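Local coordinates for ASCH domain (Vibrio cholerae TMA 21, PDB 3S9X), which is of unknown function but carries an ASCH domain of the PUA-like clan, whose members are thought to bind RNA, at residues A[15-18]-A[19-22]. Sequence-based numbering, arbitrary orientation. Where two conformers were deposited one is given.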
loop_
_atom_site.group_PDB
_atom_site.type_symbol
_atom_site.label_atom_id
_atom_site.label_comp_id
_atom_site.label_asym_id
_atom_site.label_seq_id
_atom_site.Cartn_x
_atom_site.Cartn_y
_atom_site.Cartn_z
ATOM N N GLU A 15 -1.697 -10.867 15.237
ATOM C CA GLU A 15 -2.347 -11.932 16.022
ATOM C C GLU A 15 -3.489 -11.384 16.832
ATOM O O GLU A 15 -4.501 -12.071 17.022
ATOM C CB GLU A 15 -1.372 -12.703 16.887
ATOM C CG GLU A 15 -0.438 -13.534 16.132
ATOM C CD GLU A 15 -1.024 -14.883 15.557
ATOM O OE1 GLU A 15 -0.154 -15.798 15.309
ATOM O OE2 GLU A 15 -2.302 -15.026 15.307
ATOM N N GLN A 16 -3.392 -10.123 17.317
ATOM C CA GLN A 16 -4.514 -9.519 18.014
ATOM C C GLN A 16 -5.702 -9.406 17.094
ATOM O O GLN A 16 -6.849 -9.704 17.499
ATOM C CB GLN A 16 -4.150 -8.166 18.639
ATOM C CG GLN A 16 -3.207 -8.251 19.789
ATOM C CD GLN A 16 -2.885 -6.991 20.454
ATOM O OE1 GLN A 16 -3.006 -6.836 21.720
ATOM N NE2 GLN A 16 -2.423 -6.084 19.685
ATOM N N TYR A 17 -5.497 -8.928 15.874
ATOM C CA TYR A 17 -6.620 -8.831 14.944
ATOM C C TYR A 17 -7.232 -10.237 14.712
ATOM O O TYR A 17 -8.415 -10.382 14.726
ATOM C CB TYR A 17 -6.173 -8.220 13.624
ATOM C CG TYR A 17 -7.224 -8.340 12.545
ATOM C CD1 TYR A 17 -8.508 -7.857 12.736
ATOM C CD2 TYR A 17 -6.962 -9.059 11.361
ATOM C CE1 TYR A 17 -9.496 -8.018 11.778
ATOM C CE2 TYR A 17 -7.974 -9.196 10.399
ATOM C CZ TYR A 17 -9.245 -8.663 10.596
ATOM O OH TYR A 17 -10.266 -8.823 9.697
ATOM N N LEU A 18 -6.391 -11.190 14.347
ATOM C CA LEU A 18 -6.934 -12.532 14.049
ATOM C C LEU A 18 -7.696 -13.139 15.181
ATOM O O LEU A 18 -8.716 -13.775 14.957
ATOM C CB LEU A 18 -5.839 -13.393 13.530
ATOM C CG LEU A 18 -5.122 -12.938 12.237
ATOM C CD1 LEU A 18 -3.893 -13.892 11.873
ATOM C CD2 LEU A 18 -6.122 -12.926 11.031
ATOM N N SER A 19 -7.279 -12.854 16.408
ATOM C CA SER A 19 -7.984 -13.375 17.546
ATOM C C SER A 19 -9.270 -12.574 17.846
ATOM O O SER A 19 -10.135 -13.063 18.597
ATOM C CB SER A 19 -7.090 -13.560 18.782
ATOM O OG SER A 19 -6.616 -12.323 19.253
ATOM N N SER A 20 -9.459 -11.400 17.245
ATOM C CA SER A 20 -10.608 -10.561 17.554
ATOM C C SER A 20 -11.751 -10.867 16.570
ATOM O O SER A 20 -12.861 -10.346 16.680
ATOM C CB SER A 20 -10.138 -9.057 17.341
ATOM O OG SER A 20 -10.176 -8.729 15.895
ATOM N N VAL A 21 -11.537 -11.782 15.637
ATOM C CA VAL A 21 -12.557 -12.197 14.675
ATOM C C VAL A 21 -12.798 -13.727 14.825
ATOM O O VAL A 21 -12.045 -14.430 15.440
ATOM C CB VAL A 21 -12.240 -11.846 13.203
ATOM C CG1 VAL A 21 -12.110 -10.322 13.064
ATOM C CG2 VAL A 21 -10.956 -12.524 12.745
ATOM N N SER A 22 -13.877 -14.195 14.268
ATOM C CA SER A 22 -14.265 -15.613 14.412
ATOM C C SER A 22 -13.271 -16.477 13.658
ATOM O O SER A 22 -12.590 -16.029 12.750
ATOM C CB SER A 22 -15.614 -15.828 13.786
ATOM O OG SER A 22 -15.540 -15.751 12.367
HETATM O O HOH W 1 -7.530 -9.789 20.142
#
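The C-terminal end of helix 8-19 unwinds here into the short loop that leads to helix 23-27, and Ser20 and Tyr17 share two hydrogen bonds at the turn. A helical i+4 to i bond runs from Ser19 N to Glu15 O (3.0 Å). At the next residue Ser20 N bonds i+3 to i, to Tyr17 O, at 2.9 Å, with the donor well above the carbonyl plane. The same oxygen takes a second bond from Ser20 OG (2.7 Å), nearer the carbonyl plane, because chi1 of 80° swings the hydroxyl back over the helix end. Ser20 thus grips one carbonyl with both backbone and side chain. A water donates to Gln16 O (2.7 Å); in the Ser19 conformer given it also lies within bonding distance of Ser19 OG. In Tyr17, CG anti to the backbone N (chi1 169°) carries the ring to Val21, whose CG1 lies 3.7 Å from Tyr17 CE1, obliquely to the ring. The other Val21 methyl, CG2, rests 3.4 Å from Leu18 O. Ser22 then N-caps helix 23-27 through Val25 N. Tyr17 packs on Val157 of strand 148-158 and hydrogen-bonds through OH to Tyr29, while Leu18 and Val21 both touch Ser26 of helix 23-27.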